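Local coordinates for peridinin-chlorophyll A protein (Amphidinium carterae, PDB 2C9E), which probably serves as a water-soluble light-harvesting antenna for blue-green light, holding peridinin, chlorophyll a and galactolipid inside a helical shell, at residues 310-313 and 314-317; 261-264 and 265-268; 190-194 and 195-199; 277-280 and 281-284. All blocks are in the same frame, centred on the assembly; numbering follows the deposited sequence.

Contact 1: residues 310-313 and 314-317. With DGD (digalactosyl diacyl glycerol (dgdg)), chain K.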
# COMPACT_ATOMS: atom_id res chain seq x y z
N LYS A 310 18.10 0.32 20.81
CA LYS A 310 18.40 1.64 21.36
C LYS A 310 19.56 2.23 20.59
O LYS A 310 19.55 3.39 20.25
CB LYS A 310 18.71 1.54 22.85
CG LYS A 310 17.43 1.46 23.67
CD LYS A 310 17.62 0.98 25.11
CE LYS A 310 16.24 0.86 25.80
NZ LYS A 310 16.21 -0.23 26.85
N ALA A 311 20.57 1.41 20.30
CA ALA A 311 21.73 1.89 19.55
C ALA A 311 21.31 2.32 18.12
O ALA A 311 21.84 3.31 17.57
CB ALA A 311 22.77 0.79 19.45
N ALA A 312 20.35 1.59 17.55
CA ALA A 312 19.86 1.87 16.23
C ALA A 312 19.06 3.17 16.24
O ALA A 312 19.18 3.99 15.32
CB ALA A 312 19.00 0.70 15.72
N TYR A 313 18.24 3.36 17.28
CA TYR A 313 17.45 4.58 17.41
C TYR A 313 18.37 5.81 17.31
O TYR A 313 17.99 6.84 16.72
CB TYR A 313 16.73 4.61 18.74
CG TYR A 313 15.93 5.89 18.97
CD1 TYR A 313 14.74 6.13 18.28
CD2 TYR A 313 16.37 6.87 19.89
CE1 TYR A 313 14.00 7.29 18.51
CE2 TYR A 313 15.64 8.04 20.11
CZ TYR A 313 14.46 8.24 19.42
OH TYR A 313 13.70 9.38 19.66
N GLU A 314 19.56 5.72 17.90
CA GLU A 314 20.44 6.86 17.79
C GLU A 314 20.74 7.11 16.31
O GLU A 314 20.67 8.26 15.87
CB GLU A 314 21.73 6.68 18.61
CG GLU A 314 21.48 6.60 20.09
CD GLU A 314 20.64 7.76 20.61
OE1 GLU A 314 20.93 8.92 20.25
OE2 GLU A 314 19.68 7.52 21.39
N THR A 315 21.06 6.07 15.54
CA THR A 315 21.31 6.33 14.12
C THR A 315 20.03 6.86 13.47
O THR A 315 20.11 7.72 12.58
CB THR A 315 21.79 5.07 13.32
OG1 THR A 315 20.77 4.06 13.33
CG2 THR A 315 23.08 4.51 13.92
N PHE A 316 18.87 6.36 13.91
CA PHE A 316 17.59 6.81 13.32
C PHE A 316 17.42 8.32 13.56
O PHE A 316 17.10 9.05 12.62
CB PHE A 316 16.40 6.02 13.92
CG PHE A 316 15.04 6.55 13.53
CD1 PHE A 316 14.55 6.38 12.23
CD2 PHE A 316 14.24 7.24 14.47
CE1 PHE A 316 13.27 6.89 11.88
CE2 PHE A 316 12.99 7.75 14.15
CZ PHE A 316 12.50 7.58 12.86
N VAL A 317 17.63 8.80 14.79
CA VAL A 317 17.54 10.23 15.05
C VAL A 317 18.55 10.98 14.15
O VAL A 317 18.22 12.00 13.57
CB VAL A 317 17.83 10.63 16.56
CG1 VAL A 317 17.67 12.16 16.72
CG2 VAL A 317 16.82 9.95 17.51
C1A DGD K . 6.65 4.41 13.52
C2A DGD K . 6.14 3.67 12.27
C3A DGD K . 4.62 3.75 12.09
C4A DGD K . 4.15 5.15 11.63
C5A DGD K . 2.74 5.10 11.04
C6A DGD K . 2.56 5.44 9.55
C7A DGD K . 3.63 4.93 8.59
C8A DGD K . 3.03 4.19 7.36
C9A DGD K . 4.14 3.39 6.62
CAA DGD K . 4.25 1.93 7.03
CBA DGD K . 4.25 0.92 5.82
CCA DGD K . 4.44 1.56 4.38
CDA DGD K . 3.11 1.52 3.62
CEA DGD K . 3.22 1.88 2.17
CFA DGD K . 3.41 0.71 1.17
CGA DGD K . 3.05 1.21 -0.27
CHA DGD K . 2.79 0.08 -1.28
CIA DGD K . 1.80 -1.00 -0.78
O1A DGD K . 5.98 4.33 14.57
C1B DGD K . 10.96 3.81 15.01
C2B DGD K . 12.48 4.03 15.16
C3B DGD K . 13.25 2.71 15.23
C4B DGD K . 14.76 2.90 15.42
C5B DGD K . 15.53 1.58 15.20
C6B DGD K . 15.04 0.43 16.12
C7B DGD K . 15.10 -0.92 15.41
C8B DGD K . 14.38 -0.90 14.05
C9B DGD K . 14.79 -2.12 13.22
CAB DGD K . 13.73 -2.52 12.14
CBB DGD K . 14.18 -3.70 11.32
CCB DGD K . 14.93 -3.34 10.04
CDB DGD K . 14.17 -2.38 9.13
CEB DGD K . 14.58 -0.91 9.38
CFB DGD K . 13.35 -0.06 9.19
CGB DGD K . 13.32 1.14 9.99
CHB DGD K . 12.72 0.92 11.33
CIB DGD K . 12.51 2.29 11.97
O1B DGD K . 10.53 2.98 14.18
O1G DGD K . 8.02 4.59 13.56
C1G DGD K . 8.55 5.32 14.65
C2G DGD K . 8.80 4.28 15.75
O2G DGD K . 10.19 4.09 16.06
C3G DGD K . 8.09 4.73 17.05
O3G DGD K . 8.60 6.04 17.37
C1D DGD K . 9.34 6.10 18.59
C2D DGD K . 9.96 7.51 18.61
O2D DGD K . 10.88 7.65 17.51
C3D DGD K . 10.72 7.68 19.94
O3D DGD K . 11.27 8.98 20.02
C4D DGD K . 9.75 7.46 21.11
O4D DGD K . 8.82 8.53 21.17
C5D DGD K . 8.99 6.13 20.90
O5D DGD K . 8.71 5.73 23.20
C6D DGD K . 7.99 5.96 22.02
O6D DGD K . 8.31 6.08 19.66
C1E DGD K . 8.36 6.71 24.19
C2E DGD K . 9.38 6.65 25.35
O2E DGD K . 10.71 6.85 24.83
C3E DGD K . 9.34 5.26 25.99
O3E DGD K . 10.09 5.27 27.21
C4E DGD K . 7.88 4.74 26.23
O4E DGD K . 7.29 5.39 27.37
C5E DGD K . 7.01 5.00 24.98
O6E DGD K . 7.03 6.40 24.63
C6E DGD K . 5.57 4.53 25.21
O5E DGD K . 4.75 4.66 24.05
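V317 reaches back one helical turn and lays its CG2 methyl over one face of the Y313 ring. This is a CH-pi contact, 3.7 Å from V317 CG2 to the ring centroid and 25° off the ring normal. The methyl sits toward the rim, and its closest ring atom is Y313 CE2. The Y313 side chain leaves the helix with CG anti to the backbone N (chi1 177°), which carries the ring out toward the galactolipid. At the ring's edge, near its plane, lies E314 OE2, 3.7 Å from Y313 CD2. The E314 carboxylate is turned 77° against the ring. F316 meets the ring obliquely, with F316 CD2 4.0 Å from Y313 CD1. One face of the F316 ring is met by one acyl chain of the lipid, where F316 CD2 lies 3.7 Å from DGD C2B. A312 CB touches DGD C5B of that acyl chain. Under these side chains, A312 O takes two bonds. One comes from F316 N at 2.8 Å. The other comes from T315 OG1, which approaches on a lone pair. A312, T315 and F316 also pack on helix 176-192. The Y313 hydroxyl and DGD O3D share a very short hydrogen bond of 2.5 Å. This helix face therefore matches a lipid that is polar at one end and oily at the other: a phenol for the sugar, and F316 with A312 for the acyl chain.

Contact 2: residues 261-264 and 265-268. With PID (peridinin), chain J.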
# COMPACT_ATOMS: atom_id res chain seq x y z
N ARG A 261 22.36 -7.23 2.14
CA ARG A 261 22.93 -6.00 2.67
C ARG A 261 22.87 -4.75 1.74
O ARG A 261 22.46 -3.66 2.17
CB ARG A 261 24.38 -6.30 3.04
CG ARG A 261 24.66 -6.19 4.51
CD ARG A 261 26.02 -6.77 4.87
NE ARG A 261 25.86 -8.04 5.58
CZ ARG A 261 25.58 -8.16 6.87
NH1 ARG A 261 25.42 -7.08 7.64
NH2 ARG A 261 25.44 -9.39 7.39
N ASP A 262 23.29 -4.91 0.48
CA ASP A 262 23.28 -3.80 -0.47
C ASP A 262 21.87 -3.31 -0.82
O ASP A 262 21.60 -2.10 -0.93
CB ASP A 262 23.99 -4.20 -1.78
CG ASP A 262 25.50 -3.98 -1.72
OD1 ASP A 262 25.94 -3.14 -0.89
OD2 ASP A 262 26.24 -4.64 -2.52
N ASP A 263 20.98 -4.26 -1.05
CA ASP A 263 19.57 -3.95 -1.36
C ASP A 263 18.92 -3.15 -0.22
O ASP A 263 18.28 -2.12 -0.45
CB ASP A 263 18.83 -5.26 -1.59
CG ASP A 263 19.31 -5.98 -2.84
OD1 ASP A 263 19.93 -5.31 -3.71
OD2 ASP A 263 19.08 -7.20 -2.96
N PHE A 264 19.14 -3.63 1.01
CA PHE A 264 18.64 -3.00 2.23
C PHE A 264 19.10 -1.52 2.33
O PHE A 264 18.33 -0.61 2.63
CB PHE A 264 19.11 -3.82 3.44
CG PHE A 264 18.54 -3.37 4.75
CD1 PHE A 264 17.19 -3.58 5.05
CD2 PHE A 264 19.35 -2.74 5.71
CE1 PHE A 264 16.66 -3.17 6.28
CE2 PHE A 264 18.83 -2.32 6.95
CZ PHE A 264 17.49 -2.52 7.24
N ALA A 265 20.39 -1.29 2.08
CA ALA A 265 20.95 0.07 2.11
C ALA A 265 20.29 0.95 1.06
O ALA A 265 19.92 2.12 1.33
CB ALA A 265 22.50 0.04 1.86
N ARG A 266 20.17 0.40 -0.14
CA ARG A 266 19.55 1.15 -1.24
C ARG A 266 18.11 1.53 -0.88
O ARG A 266 17.67 2.64 -1.16
CB ARG A 266 19.64 0.34 -2.55
CG ARG A 266 20.62 0.96 -3.58
CD ARG A 266 20.87 0.04 -4.79
NE ARG A 266 21.13 -1.32 -4.33
CZ ARG A 266 21.38 -2.37 -5.10
NH1 ARG A 266 21.41 -2.25 -6.43
NH2 ARG A 266 21.61 -3.56 -4.54
N VAL A 267 17.37 0.61 -0.24
CA VAL A 267 16.00 0.92 0.18
C VAL A 267 15.99 2.07 1.19
O VAL A 267 15.20 3.02 1.05
CB VAL A 267 15.27 -0.29 0.86
CG1 VAL A 267 13.98 0.19 1.62
CG2 VAL A 267 14.88 -1.29 -0.18
N ASN A 268 16.85 2.02 2.19
CA ASN A 268 16.82 3.10 3.18
C ASN A 268 17.24 4.45 2.58
O ASN A 268 16.73 5.51 2.99
CB ASN A 268 17.74 2.79 4.38
CG ASN A 268 17.23 1.65 5.23
OD1 ASN A 268 18.01 0.79 5.66
ND2 ASN A 268 15.94 1.64 5.48
C1 PID J . 10.91 13.58 11.44
C2 PID J . 10.87 15.03 11.95
C3 PID J . 10.25 15.92 10.86
C4 PID J . 11.21 15.88 9.67
C5 PID J . 11.18 14.52 8.97
C6 PID J . 11.16 13.33 9.95
C7 PID J . 11.72 12.14 9.48
C8 PID J . 11.12 10.88 9.45
C9 PID J . 11.74 9.74 8.93
C10 PID J . 13.01 9.65 8.37
C11 PID J . 11.20 8.52 8.86
C12 PID J . 12.07 7.69 8.27
C13 PID J . 11.82 6.35 7.99
C14 PID J . 12.69 5.45 7.37
C15 PID J . 12.25 4.14 7.16
C16 PID J . 12.97 3.11 6.56
C17 PID J . 12.41 1.85 6.41
C18 PID J . 13.09 0.80 5.79
C19 PID J . 12.54 -0.47 5.61
C20 PID J . 13.25 -1.46 4.93
C21 PID J . 12.79 -2.75 4.65
C22 PID J . 13.59 -3.62 3.92
C23 PID J . 13.19 -4.82 3.58
C24 PID J . 12.76 -6.01 3.23
C25 PID J . 12.03 -6.24 1.90
C26 PID J . 10.76 -7.05 2.14
C27 PID J . 11.02 -8.32 2.96
C28 PID J . 11.68 -7.99 4.30
C29 PID J . 12.99 -7.22 4.14
C30 PID J . 9.16 -9.68 2.39
C31 PID J . 7.84 -10.36 2.76
CM1 PID J . 11.35 12.57 12.50
CM2 PID J . 12.41 14.49 8.06
CM3 PID J . 9.93 14.48 8.09
CM4 PID J . 14.09 5.88 6.93
CM5 PID J . 11.44 -3.25 5.18
CM6 PID J . 11.62 -4.92 1.24
CM7 PID J . 12.95 -7.01 0.93
CM8 PID J . 13.51 -6.84 5.53
O1 PID J . 9.86 13.16 10.55
O2 PID J . 10.07 17.26 11.31
O3 PID J . 13.79 10.58 8.20
O4 PID J . 13.22 8.36 7.95
O5 PID J . 13.95 -8.06 3.50
O6 PID J . 9.77 -8.92 3.33
O7 PID J . 9.66 -9.84 1.27
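N268 sets its amide oxygen over one face of the F264 ring. N268 OD1 stands 3.5 Å from F264 CE2, toward the rim, and the ring and amide planes are 83° apart. The oxygen is satisfied elsewhere, by a hydrogen bond with S185 on helix 176-192. That leaves the N268 ND2 end turned to the carotenoid, 3.0 Å from PID C18 of the polyene. A chi1 of -173° sends the F264 ring off the helix toward peridinin. It meets PID C22 with its edge, 3.8 Å from F264 CD1. V267 CG1 adds a contact to PID C20. With an alanine in place of F264, the polyene, M192 and the N268 amide oxygen would probably all lose the ring they pack against.

On another side of this first part of helix 261-276, the D263 and R266 side chains run alongside each other in one direction. Their salt bridge joins D263 OD1 to R266 NH2 at 2.6 Å, with the two planes 35° apart. R266 NH1 is also close to R246, so the D263 carboxylate probably eases the meeting of two like charges. The helix thus keeps its charge pair away from the pigment and presents a ring, a methyl and an amide to the polyene.

Contact 3: residues 190-194 and 195-199. With PID (peridinin), chain J.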
# COMPACT_ATOMS: atom_id res chain seq x y z
N PRO A 190 21.35 -5.77 11.39
CA PRO A 190 21.41 -6.86 12.39
C PRO A 190 20.13 -7.10 13.16
O PRO A 190 19.94 -8.13 13.80
CB PRO A 190 22.55 -6.44 13.30
CG PRO A 190 23.36 -5.45 12.43
CD PRO A 190 22.31 -4.70 11.70
N ILE A 191 19.25 -6.12 13.16
CA ILE A 191 17.95 -6.26 13.82
C ILE A 191 17.01 -6.91 12.77
O ILE A 191 16.28 -7.85 13.05
CB ILE A 191 17.41 -4.87 14.22
CG1 ILE A 191 18.41 -4.22 15.17
CG2 ILE A 191 16.03 -5.00 14.82
CD1 ILE A 191 18.01 -2.89 15.78
N MET A 192 17.05 -6.37 11.55
CA MET A 192 16.26 -6.88 10.44
C MET A 192 16.55 -8.36 10.22
O MET A 192 15.60 -9.16 10.13
CB MET A 192 16.61 -6.08 9.16
CG MET A 192 15.85 -6.46 7.88
SD MET A 192 16.40 -8.01 7.20
CE MET A 192 17.98 -7.45 6.51
N ASP A 193 17.84 -8.73 10.18
CA ASP A 193 18.22 -10.13 9.89
C ASP A 193 17.83 -11.18 10.91
O ASP A 193 17.92 -12.39 10.63
CB ASP A 193 19.72 -10.29 9.46
CG ASP A 193 20.75 -10.10 10.62
OD1 ASP A 193 20.31 -9.87 11.78
OD2 ASP A 193 22.00 -10.18 10.37
N LYS A 194 17.36 -10.75 12.08
CA LYS A 194 16.90 -11.75 13.04
C LYS A 194 15.37 -11.97 12.97
O LYS A 194 14.84 -12.89 13.57
CB LYS A 194 17.34 -11.35 14.43
CG LYS A 194 18.89 -11.23 14.45
CD LYS A 194 19.44 -10.97 15.82
CE LYS A 194 20.95 -10.88 15.76
NZ LYS A 194 21.45 -9.76 14.91
N LEU A 195 14.66 -11.19 12.18
CA LEU A 195 13.20 -11.36 12.16
C LEU A 195 12.75 -12.21 11.01
O LEU A 195 13.47 -12.35 10.04
CB LEU A 195 12.52 -9.99 12.08
CG LEU A 195 12.86 -9.02 13.24
CD1 LEU A 195 12.40 -7.59 12.86
CD2 LEU A 195 12.15 -9.51 14.54
N ASP A 196 11.56 -12.79 11.12
CA ASP A 196 11.01 -13.60 10.04
C ASP A 196 9.96 -12.72 9.37
O ASP A 196 8.82 -12.62 9.83
CB ASP A 196 10.35 -14.86 10.56
CG ASP A 196 9.92 -15.77 9.42
OD1 ASP A 196 9.85 -15.27 8.28
OD2 ASP A 196 9.64 -16.97 9.63
N TRP A 197 10.32 -12.12 8.23
CA TRP A 197 9.42 -11.19 7.57
C TRP A 197 8.25 -11.84 6.89
O TRP A 197 7.34 -11.15 6.41
CB TRP A 197 10.21 -10.28 6.60
CG TRP A 197 11.23 -9.46 7.37
CD1 TRP A 197 12.41 -9.90 7.86
CD2 TRP A 197 11.09 -8.11 7.81
NE1 TRP A 197 13.03 -8.91 8.57
CE2 TRP A 197 12.24 -7.80 8.56
CE3 TRP A 197 10.10 -7.12 7.63
CZ2 TRP A 197 12.44 -6.54 9.14
CZ3 TRP A 197 10.30 -5.86 8.21
CH2 TRP A 197 11.46 -5.59 8.96
N GLY A 198 8.28 -13.17 6.86
CA GLY A 198 7.18 -13.89 6.25
C GLY A 198 6.18 -14.32 7.30
O GLY A 198 5.11 -14.83 6.99
N LYS A 199 6.54 -14.08 8.55
CA LYS A 199 5.72 -14.45 9.69
C LYS A 199 5.95 -13.41 10.82
O LYS A 199 6.71 -13.65 11.78
CB LYS A 199 6.15 -15.87 10.14
CG LYS A 199 5.27 -16.55 11.16
CD LYS A 199 5.95 -17.89 11.52
CE LYS A 199 5.44 -18.53 12.82
NZ LYS A 199 6.39 -19.61 13.28
C1 PID J . 10.91 13.58 11.44
C2 PID J . 10.87 15.03 11.95
C3 PID J . 10.25 15.92 10.86
C4 PID J . 11.21 15.88 9.67
C5 PID J . 11.18 14.52 8.97
C6 PID J . 11.16 13.33 9.95
C7 PID J . 11.72 12.14 9.48
C8 PID J . 11.12 10.88 9.45
C9 PID J . 11.74 9.74 8.93
C10 PID J . 13.01 9.65 8.37
C11 PID J . 11.20 8.52 8.86
C12 PID J . 12.07 7.69 8.27
C13 PID J . 11.82 6.35 7.99
C14 PID J . 12.69 5.45 7.37
C15 PID J . 12.25 4.14 7.16
C16 PID J . 12.97 3.11 6.56
C17 PID J . 12.41 1.85 6.41
C18 PID J . 13.09 0.80 5.79
C19 PID J . 12.54 -0.47 5.61
C20 PID J . 13.25 -1.46 4.93
C21 PID J . 12.79 -2.75 4.65
C22 PID J . 13.59 -3.62 3.92
C23 PID J . 13.19 -4.82 3.58
C24 PID J . 12.76 -6.01 3.23
C25 PID J . 12.03 -6.24 1.90
C26 PID J . 10.76 -7.05 2.14
C27 PID J . 11.02 -8.32 2.96
C28 PID J . 11.68 -7.99 4.30
C29 PID J . 12.99 -7.22 4.14
C30 PID J . 9.16 -9.68 2.39
C31 PID J . 7.84 -10.36 2.76
CM1 PID J . 11.35 12.57 12.50
CM2 PID J . 12.41 14.49 8.06
CM3 PID J . 9.93 14.48 8.09
CM4 PID J . 14.09 5.88 6.93
CM5 PID J . 11.44 -3.25 5.18
CM6 PID J . 11.62 -4.92 1.24
CM7 PID J . 12.95 -7.01 0.93
CM8 PID J . 13.51 -6.84 5.53
O1 PID J . 9.86 13.16 10.55
O2 PID J . 10.07 17.26 11.31
O3 PID J . 13.79 10.58 8.20
O4 PID J . 13.22 8.36 7.95
O5 PID J . 13.95 -8.06 3.50
O6 PID J . 9.77 -8.92 3.33
O7 PID J . 9.66 -9.84 1.27
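W197 folds back on the end of helix 176-192, its indole meeting M192 and the end-ring methyl of a peridinin. Its CB starts at the pigment, 3.6 Å from PID C28. CG is closer still, at 3.4 Å from the same atom. CG lies anti to the carbonyl carbon (chi1 -61°), which brings the indole back toward M192. The methyl PID CM8 sits over the centre of one indole face, 3.4 Å from W197 CE2. At the edge, W197 NE1 donates to M192 O at 3.0 Å. The bond is nearly straight, 174°, and the oxygen is in the indole plane.

M192 to L195 form a type I beta turn that leads out of the helix. L195 N closes it on the same M192 O, arriving from the opposite face of the carbonyl plane to W197 NE1. A second type I turn, D196 to K199, carries an Asx turn from G198 N to D196 OD1.

Farther along the indole, W197 CZ2 packs on M192 CG at 3.6 Å. The M192 chain bends twice, and its SD makes an oblique Met-aromatic contact, 4.5 Å from the centroid of the five-membered ring. At the far rim, W197 CZ3 lies 4.2 Å from PID CM5. Chlorophyll a and a second peridinin also touch W197.

Contact 4: residues 277-280 and 281-284. Unlike the reference sequence in segment 277-280: D279 (reference His). With PID (peridinin), chain J.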
# COMPACT_ATOMS: atom_id res chain seq x y z
N THR A 277 11.44 14.87 0.57
CA THR A 277 10.57 15.64 -0.30
C THR A 277 9.12 15.85 0.14
O THR A 277 8.36 16.52 -0.55
CB THR A 277 10.59 15.02 -1.67
OG1 THR A 277 9.59 13.99 -1.76
CG2 THR A 277 11.95 14.40 -1.90
N ALA A 278 8.75 15.29 1.29
CA ALA A 278 7.40 15.44 1.83
C ALA A 278 7.23 16.69 2.70
O ALA A 278 8.19 17.30 3.17
CB ALA A 278 7.05 14.21 2.72
N ASP A 279 5.98 17.06 2.95
CA ASP A 279 5.71 18.15 3.86
C ASP A 279 6.14 17.52 5.17
O ASP A 279 5.61 16.50 5.56
CB ASP A 279 4.23 18.43 3.93
CG ASP A 279 3.88 19.49 4.91
OD1 ASP A 279 4.23 19.34 6.10
OD2 ASP A 279 3.25 20.48 4.48
N PRO A 280 7.13 18.12 5.86
CA PRO A 280 7.73 17.72 7.13
C PRO A 280 6.80 17.59 8.33
O PRO A 280 6.89 16.61 9.10
CB PRO A 280 8.79 18.79 7.38
CG PRO A 280 9.13 19.29 6.02
CD PRO A 280 7.79 19.33 5.33
N ALA A 281 5.94 18.59 8.52
CA ALA A 281 5.04 18.54 9.66
C ALA A 281 4.00 17.46 9.40
O ALA A 281 3.64 16.73 10.31
CB ALA A 281 4.33 19.94 9.92
N LYS A 282 3.55 17.34 8.16
CA LYS A 282 2.57 16.33 7.86
C LYS A 282 3.17 14.95 7.98
O LYS A 282 2.53 14.07 8.56
CB LYS A 282 2.00 16.55 6.47
CG LYS A 282 0.83 17.51 6.53
CD LYS A 282 0.24 17.89 5.20
CE LYS A 282 -0.71 19.08 5.41
NZ LYS A 282 -1.66 19.21 4.29
N PHE A 283 4.38 14.75 7.48
CA PHE A 283 5.01 13.45 7.58
C PHE A 283 5.20 13.11 9.05
O PHE A 283 4.72 12.07 9.53
CB PHE A 283 6.33 13.44 6.84
CG PHE A 283 6.93 12.08 6.69
CD1 PHE A 283 7.67 11.51 7.74
CD2 PHE A 283 6.71 11.35 5.55
CE1 PHE A 283 8.18 10.24 7.63
CE2 PHE A 283 7.22 10.04 5.43
CZ PHE A 283 7.95 9.49 6.47
N LYS A 284 5.88 14.00 9.76
CA LYS A 284 6.13 13.81 11.17
C LYS A 284 4.89 13.38 11.93
O LYS A 284 4.94 12.49 12.79
CB LYS A 284 6.62 15.09 11.82
CG LYS A 284 7.24 14.81 13.17
CD LYS A 284 7.45 16.11 13.95
CE LYS A 284 8.29 15.93 15.21
NZ LYS A 284 9.45 16.90 15.12
C1 PID J . 10.91 13.58 11.44
C2 PID J . 10.87 15.03 11.95
C3 PID J . 10.25 15.92 10.86
C4 PID J . 11.21 15.88 9.67
C5 PID J . 11.18 14.52 8.97
C6 PID J . 11.16 13.33 9.95
C7 PID J . 11.72 12.14 9.48
C8 PID J . 11.12 10.88 9.45
C9 PID J . 11.74 9.74 8.93
C10 PID J . 13.01 9.65 8.37
C11 PID J . 11.20 8.52 8.86
C12 PID J . 12.07 7.69 8.27
C13 PID J . 11.82 6.35 7.99
C14 PID J . 12.69 5.45 7.37
C15 PID J . 12.25 4.14 7.16
C16 PID J . 12.97 3.11 6.56
C17 PID J . 12.41 1.85 6.41
C18 PID J . 13.09 0.80 5.79
C19 PID J . 12.54 -0.47 5.61
C20 PID J . 13.25 -1.46 4.93
C21 PID J . 12.79 -2.75 4.65
C22 PID J . 13.59 -3.62 3.92
C23 PID J . 13.19 -4.82 3.58
C24 PID J . 12.76 -6.01 3.23
C25 PID J . 12.03 -6.24 1.90
C26 PID J . 10.76 -7.05 2.14
C27 PID J . 11.02 -8.32 2.96
C28 PID J . 11.68 -7.99 4.30
C29 PID J . 12.99 -7.22 4.14
C30 PID J . 9.16 -9.68 2.39
C31 PID J . 7.84 -10.36 2.76
CM1 PID J . 11.35 12.57 12.50
CM2 PID J . 12.41 14.49 8.06
CM3 PID J . 9.93 14.48 8.09
CM4 PID J . 14.09 5.88 6.93
CM5 PID J . 11.44 -3.25 5.18
CM6 PID J . 11.62 -4.92 1.24
CM7 PID J . 12.95 -7.01 0.93
CM8 PID J . 13.51 -6.84 5.53
O1 PID J . 9.86 13.16 10.55
O2 PID J . 10.07 17.26 11.31
O3 PID J . 13.79 10.58 8.20
O4 PID J . 13.22 8.36 7.95
O5 PID J . 13.95 -8.06 3.50
O6 PID J . 9.77 -8.92 3.33
O7 PID J . 9.66 -9.84 1.27
O HOH W 1 0.82 20.56 3.10
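D279 is the N-cap of helix 280-285, and its carboxylate closes the start of that helix beside a peridinin. D279 OD1 accepts from K282 N at 3.0 Å, with an N-H...O angle of 169°. The donor comes from above the carboxylate plane, 41° out of it. With chi1 at 177° the carboxylate of D279 reaches forward over the first turn. P280 follows as the first helical residue. The helix then takes up its usual bonds, F283 N to D279 O and K284 N to P280 O. The cap probably gains from the positive end of the helix dipole. The K282 chain passes D279 at a slant, its CB 3.6 Å from D279 OD1. Its NZ goes to a salt bridge with E227 on helix 215-231.

The F283 ring meets the pigment obliquely. Its CE1 is 3.5 Å from PID C8, while F283 CD2 rests on A278 CB at 4.0 Å. M232 and V228 also touch the F283 side chain. Loss of the F283 ring to a serine is likely to leave a gap between A278 CB and the peridinin chain. K284 runs along the pigment's end ring, with K284 CG 3.8 Å from PID C2. A water donates to D279 OD2 at 2.8 Å and accepts only a weak bond from K282 NZ.

In the fold
All four contacts are local and partly buried, and each has a ligand-facing side and a more exposed one. Contact 2 has the most buried residues, four of eight touching. Contact 3 has three buried and one exposed. Contacts 1 and 4 each have two buried and three exposed. Contact 3 touches two others: I191 packs on A312 of contact 1, and M192 on F264 of contact 2. Contact 4 stands apart, yet 2, 3 and 4 all touch one peridinin. Contact 1 lies well inside its helix and contact 2 on the first turns of its own. T315 bonds within a running helix, whereas W197 NE1 and the D279 carboxylate hold helix ends. Only contact 2 has a salt bridge between its segments.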